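Long-range contacts in mannitol dehydrogenase (Pseudomonas fluorescens, PDB 1LJ8), which binds NAD and probably catalyses the NAD-dependent oxidation of D-mannitol to D-fructose: residues Asp230-Met235 with Leu371-Ser376; Tyr315-Glu320 with Ala366-Leu371. All blocks are in the same frame, centred on the assembly; numbering follows the deposited sequence.

Contact 1 of 2, residues Asp230-Met235 with Leu371-Ser376; sequences DRITPM and LERVCS. With NAD (nicotinamide-adenine-dinucleotide), chain B.
Segment 230-235 is an extended loop that runs off strand 227-230. Segment 371-376 holds the short helix 371-375. The backbones stay apart: the nearest CA atoms, of M235 and R373, are 6.9 Å from each other. R373 carries most of the contact from the helix side. Its CB points toward the loop. CG stands anti to the backbone N (chi1 -177°), and the chain then bends at chi3 (75°). CD of R373 meets the carbonyl O of T233 at 3.5 Å and also lies against CA of P234. T233 O and O7N of NAD both lie over one face of the guanidinium. NH1 of R373 comes within 3.2 Å of the carboxamide N7N of NAD, while NE is tied to D369 by a salt bridge. T233 reads the nicotinamide amide with its backbone. T233 N donates to NAD O7N at 2.8 Å, and NAD N7N donates to T233 O at 3.1 Å. This pair of bonds fixes the rotation of the carboxamide. M235, a selenomethionine, runs antiparallel alongside R373, with the two CG atoms 3.8 Å apart. R373 O accepts from both N and OG of S376, so one carbonyl takes two donors. An alanine at R373 would remove the chain beyond CB and would probably loosen the packing beside T233 and the carboxamide, and leave D369 without this salt bridge. The contact thus joins the Rossmann part to the C-terminal part beside the nicotinamide end of NAD. T233 also packs on F37 of helix 36-40 and on strand 256-258. V374 and C375, next to R373 in the chain, touch helix 289-313.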
# COMPACT_ATOMS: atom_id res chain seq x y z
N ASP A 230 3.32 3.08 -8.12
CA ASP A 230 3.93 1.78 -8.27
C ASP A 230 5.43 1.79 -7.97
O ASP A 230 6.16 2.51 -8.63
CB ASP A 230 3.71 1.34 -9.73
CG ASP A 230 3.97 -0.15 -9.98
OD1 ASP A 230 4.27 -0.85 -9.02
OD2 ASP A 230 3.88 -0.63 -11.15
N ARG A 231 5.86 1.04 -6.96
CA ARG A 231 7.29 0.86 -6.68
C ARG A 231 7.39 -0.16 -5.55
O ARG A 231 6.99 0.13 -4.42
CB ARG A 231 8.04 2.15 -6.28
CG ARG A 231 9.56 1.84 -6.14
CD ARG A 231 10.39 3.10 -5.87
NE ARG A 231 11.65 2.95 -6.59
CZ ARG A 231 12.57 3.90 -6.71
NH1 ARG A 231 12.41 5.08 -6.12
NH2 ARG A 231 13.63 3.69 -7.52
N ILE A 232 7.88 -1.35 -5.88
CA ILE A 232 7.99 -2.44 -4.88
C ILE A 232 8.97 -2.00 -3.81
O ILE A 232 10.15 -1.71 -4.07
CB ILE A 232 8.39 -3.75 -5.55
CG1 ILE A 232 7.21 -4.25 -6.44
CG2 ILE A 232 8.70 -4.82 -4.50
CD1 ILE A 232 7.69 -5.32 -7.51
N THR A 233 8.47 -1.99 -2.58
CA THR A 233 9.24 -1.48 -1.45
C THR A 233 9.17 -2.45 -0.28
O THR A 233 8.20 -2.46 0.51
CB THR A 233 8.68 -0.06 -1.05
OG1 THR A 233 8.72 0.84 -2.19
CG2 THR A 233 9.53 0.55 0.14
N PRO A 234 10.15 -3.31 -0.16
CA PRO A 234 10.17 -4.29 0.94
C PRO A 234 10.28 -3.59 2.32
O PRO A 234 10.55 -2.37 2.39
CB PRO A 234 11.47 -5.08 0.68
CG PRO A 234 11.68 -4.95 -0.85
CD PRO A 234 11.27 -3.52 -1.13
N MSE A 235 10.12 -4.39 3.38
CA MSE A 235 10.33 -3.91 4.75
C MSE A 235 11.84 -3.84 4.95
O MSE A 235 12.60 -4.63 4.35
CB MSE A 235 9.75 -4.89 5.79
CG MSE A 235 8.29 -5.20 5.55
SE MSE A 235 7.67 -6.35 7.01
CE MSE A 235 8.68 -7.97 6.53
N LEU A 371 7.77 -12.34 1.66
CA LEU A 371 6.43 -12.84 1.60
C LEU A 371 5.68 -12.45 2.89
O LEU A 371 4.46 -12.25 2.85
CB LEU A 371 6.38 -14.39 1.39
CG LEU A 371 6.92 -14.85 0.02
CD1 LEU A 371 6.61 -16.36 -0.12
CD2 LEU A 371 6.29 -14.01 -1.15
N GLU A 372 6.37 -12.27 4.01
CA GLU A 372 5.64 -11.84 5.21
C GLU A 372 4.99 -10.46 4.99
O GLU A 372 3.90 -10.19 5.51
CB GLU A 372 6.56 -11.76 6.41
CG GLU A 372 5.74 -11.52 7.68
CD GLU A 372 6.49 -11.81 8.98
OE1 GLU A 372 7.28 -12.78 9.04
OE2 GLU A 372 6.25 -11.07 9.95
N ARG A 373 5.67 -9.60 4.22
CA ARG A 373 5.12 -8.28 3.90
C ARG A 373 3.95 -8.47 2.94
O ARG A 373 2.87 -7.94 3.16
CB ARG A 373 6.17 -7.40 3.19
CG ARG A 373 5.68 -5.99 2.90
CD ARG A 373 6.67 -5.20 2.01
NE ARG A 373 6.58 -5.68 0.63
CZ ARG A 373 5.59 -5.35 -0.19
NH1 ARG A 373 4.58 -4.54 0.21
NH2 ARG A 373 5.61 -5.81 -1.44
N VAL A 374 4.19 -9.20 1.86
CA VAL A 374 3.11 -9.40 0.88
C VAL A 374 1.87 -10.11 1.46
O VAL A 374 0.71 -9.81 1.09
CB VAL A 374 3.67 -10.16 -0.37
CG1 VAL A 374 2.52 -10.30 -1.45
CG2 VAL A 374 4.82 -9.32 -1.01
N CYS A 375 2.10 -11.00 2.44
CA CYS A 375 0.99 -11.72 3.08
C CYS A 375 0.24 -10.84 4.05
O CYS A 375 -0.89 -11.10 4.38
CB CYS A 375 1.49 -12.88 3.98
SG CYS A 375 2.23 -14.27 3.19
N SER A 376 0.92 -9.83 4.58
CA SER A 376 0.28 -9.05 5.63
C SER A 376 -1.04 -8.39 5.29
O SER A 376 -1.26 -7.92 4.16
CB SER A 376 1.26 -7.99 6.19
OG SER A 376 1.35 -6.85 5.34
PA NAD B . 4.65 0.27 6.22
O1A NAD B . 4.25 -0.84 7.04
O2A NAD B . 6.08 0.67 6.03
O5B NAD B . 3.93 1.61 6.71
C5B NAD B . 2.48 1.63 6.85
C4B NAD B . 2.28 3.03 7.47
O4B NAD B . 0.81 3.23 7.62
C3B NAD B . 2.79 3.21 8.94
O3B NAD B . 3.25 4.57 9.05
C2B NAD B . 1.54 2.92 9.78
O2B NAD B . 1.59 3.48 11.08
C1B NAD B . 0.47 3.61 8.95
N9A NAD B . -0.87 3.18 9.18
C8A NAD B . -1.43 1.92 9.25
N7A NAD B . -2.72 1.95 9.45
C5A NAD B . -3.02 3.30 9.51
C6A NAD B . -4.26 3.93 9.68
N6A NAD B . -5.44 3.31 9.81
N1A NAD B . -4.29 5.31 9.72
C2A NAD B . -3.12 6.07 9.58
N3A NAD B . -1.88 5.47 9.38
C4A NAD B . -1.90 4.07 9.36
O3 NAD B . 3.98 0.02 4.80
PN NAD B . 4.39 0.51 3.33
O1N NAD B . 5.22 -0.52 2.69
O2N NAD B . 4.95 1.86 3.46
O5D NAD B . 3.00 0.49 2.57
C5D NAD B . 2.02 1.42 2.99
C4D NAD B . 1.02 1.46 1.91
O4D NAD B . 1.50 2.08 0.69
C3D NAD B . 0.36 0.11 1.45
O3D NAD B . -0.61 -0.36 2.37
C2D NAD B . -0.13 0.42 0.05
O2D NAD B . -1.44 0.95 0.07
C1D NAD B . 0.91 1.44 -0.47
N1N NAD B . 1.96 0.86 -1.34
C2N NAD B . 3.04 0.08 -0.88
C3N NAD B . 3.87 -0.47 -1.82
C7N NAD B . 5.04 -1.36 -1.35
O7N NAD B . 5.65 -2.00 -2.22
N7N NAD B . 5.32 -1.49 -0.07
C4N NAD B . 3.64 -0.26 -3.27
C5N NAD B . 2.55 0.57 -3.67
C6N NAD B . 1.68 1.15 -2.71

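Contact 2 of 2, residues Tyr315-Glu320 with Ala366-Leu371; sequences YRFVHE and AIADQL
A368 O lies at the edge of the F317 ring, near its plane, 3.4 Å from CD2 of F317. CD of E320 is at the edge too, in plane. The H319 ring carries CG of E320 on one face, offset toward the rim. A368 CA and a water lie at its edge. The Y315 ring has E320 O over the centre of one face, and its OH bonds to D324. CG of H319 is flanked by both the backbone N and the carbonyl carbon (chi1 64°). This lets ND1 reach the water at 2.8 Å, and the same water accepts from H319 N and D369 N. F317 and Q370 form a single beta bridge, and each is the N-cap of a helix. L371 N donates to R316 O at 2.8 Å, from above the carbonyl plane. V318 N donates to D369 O at 2.9 Å, nearly along the C=O axis. Beside these bonds V318 and L371 cross obliquely, with CG2 of V318 3.7 Å from CD2 of L371. CD1 of L371 touches CB of Y315. E320 OE1 is gripped by two N-H groups, those of R316 and F317. The chemistry is reciprocal: the first N-H of each helix is satisfied by a carbonyl of the other segment. The two N-H donors on E320, close to a helix start, are likely to keep its carboxylate ionised.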
# COMPACT_ATOMS: atom_id res chain seq x y z
N TYR A 315 8.56 -20.90 1.20
CA TYR A 315 9.35 -19.80 0.62
C TYR A 315 9.16 -18.59 1.51
O TYR A 315 8.17 -18.51 2.28
CB TYR A 315 8.86 -19.45 -0.79
CG TYR A 315 9.00 -20.57 -1.79
CD1 TYR A 315 8.00 -20.83 -2.72
CD2 TYR A 315 10.17 -21.34 -1.84
CE1 TYR A 315 8.15 -21.83 -3.68
CE2 TYR A 315 10.33 -22.35 -2.79
CZ TYR A 315 9.32 -22.59 -3.70
OH TYR A 315 9.47 -23.64 -4.59
N ARG A 316 10.12 -17.66 1.46
CA ARG A 316 10.00 -16.44 2.29
C ARG A 316 10.19 -15.15 1.50
O ARG A 316 9.97 -14.06 2.03
CB ARG A 316 10.98 -16.51 3.49
CG ARG A 316 10.51 -17.48 4.61
CD ARG A 316 9.17 -17.10 5.22
NE ARG A 316 8.71 -17.97 6.33
CZ ARG A 316 7.96 -19.07 6.21
NH1 ARG A 316 7.57 -19.49 5.01
NH2 ARG A 316 7.55 -19.72 7.29
N PHE A 317 10.62 -15.25 0.24
CA PHE A 317 10.79 -14.05 -0.61
C PHE A 317 10.06 -14.21 -1.91
O PHE A 317 9.88 -15.34 -2.40
CB PHE A 317 12.27 -13.80 -0.93
CG PHE A 317 13.06 -13.53 0.28
CD1 PHE A 317 13.66 -14.59 0.98
CD2 PHE A 317 13.14 -12.24 0.79
CE1 PHE A 317 14.35 -14.36 2.17
CE2 PHE A 317 13.82 -12.00 1.98
CZ PHE A 317 14.42 -13.06 2.67
N VAL A 318 9.64 -13.09 -2.48
CA VAL A 318 8.92 -13.11 -3.75
C VAL A 318 9.76 -13.75 -4.87
O VAL A 318 9.22 -14.54 -5.65
CB VAL A 318 8.49 -11.67 -4.17
CG1 VAL A 318 7.83 -11.69 -5.54
CG2 VAL A 318 7.50 -11.13 -3.10
N HIS A 319 11.05 -13.45 -4.94
CA HIS A 319 11.85 -14.03 -6.02
C HIS A 319 11.96 -15.54 -5.94
O HIS A 319 12.16 -16.18 -6.98
CB HIS A 319 13.27 -13.42 -6.10
CG HIS A 319 14.13 -13.70 -4.90
ND1 HIS A 319 14.12 -12.91 -3.77
CD2 HIS A 319 15.08 -14.65 -4.70
CE1 HIS A 319 15.04 -13.35 -2.92
NE2 HIS A 319 15.63 -14.40 -3.46
N GLU A 320 11.81 -16.10 -4.75
CA GLU A 320 11.86 -17.57 -4.58
C GLU A 320 10.67 -18.20 -5.27
O GLU A 320 10.81 -19.25 -5.89
CB GLU A 320 11.84 -17.96 -3.12
CG GLU A 320 13.16 -17.58 -2.47
CD GLU A 320 13.20 -17.83 -1.02
OE1 GLU A 320 12.14 -17.93 -0.37
OE2 GLU A 320 14.33 -17.92 -0.49
N ALA A 366 17.79 -9.50 -6.25
CA ALA A 366 18.52 -8.63 -5.32
C ALA A 366 17.63 -7.92 -4.30
O ALA A 366 18.07 -7.69 -3.18
CB ALA A 366 19.27 -7.60 -6.11
N ILE A 367 16.40 -7.59 -4.70
CA ILE A 367 15.49 -6.83 -3.83
C ILE A 367 15.06 -7.56 -2.57
O ILE A 367 14.82 -6.94 -1.52
CB ILE A 367 14.25 -6.34 -4.67
CG1 ILE A 367 13.43 -5.24 -3.95
CG2 ILE A 367 13.38 -7.54 -4.99
CD1 ILE A 367 14.22 -4.00 -3.54
N ALA A 368 14.92 -8.87 -2.64
CA ALA A 368 14.55 -9.64 -1.47
C ALA A 368 13.28 -9.12 -0.74
O ALA A 368 13.27 -8.81 0.45
CB ALA A 368 15.76 -9.73 -0.48
N ASP A 369 12.19 -9.06 -1.50
CA ASP A 369 10.92 -8.62 -0.96
C ASP A 369 10.28 -9.76 -0.19
O ASP A 369 10.16 -10.89 -0.68
CB ASP A 369 10.03 -8.13 -2.11
CG ASP A 369 8.75 -7.47 -1.61
OD1 ASP A 369 8.76 -7.11 -0.42
OD2 ASP A 369 7.77 -7.34 -2.39
N GLN A 370 9.87 -9.48 1.02
CA GLN A 370 9.37 -10.52 1.92
C GLN A 370 7.95 -11.02 1.75
O GLN A 370 7.04 -10.21 1.71
CB GLN A 370 9.51 -10.04 3.37
CG GLN A 370 10.89 -9.48 3.70
CD GLN A 370 10.95 -7.95 3.54
OE1 GLN A 370 10.00 -7.30 3.08
NE2 GLN A 370 12.09 -7.37 3.95
N LEU A 371 7.77 -12.34 1.66
CA LEU A 371 6.43 -12.84 1.60
C LEU A 371 5.68 -12.45 2.89
O LEU A 371 4.46 -12.25 2.85
CB LEU A 371 6.38 -14.39 1.39
CG LEU A 371 6.92 -14.85 0.02
CD1 LEU A 371 6.61 -16.36 -0.12
CD2 LEU A 371 6.29 -14.01 -1.15
O HOH W 1 12.07 -10.97 -3.70

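Overall arrangement
Contacts 1 and 2 share L371, and their centres lie 9 Å apart. L371 opens the short helix 371-375: contact 2 ties its start to 315-320, and contact 1 uses R373, two residues further on, to reach the NAD. The loop 366-371 also touches 230-235 directly. NE2 of Q370 is 2.8 Å from O of M235, a probable hydrogen bond. OD1 of D369 packs 3.4 Å from CA of P234. The D369 side chain is about 6 Å from the bound NAD, and its salt bridge to R373 makes it a second-shell residue. Contact 1 meets NAD directly; contact 2 lies one layer behind it, and D369 links the two.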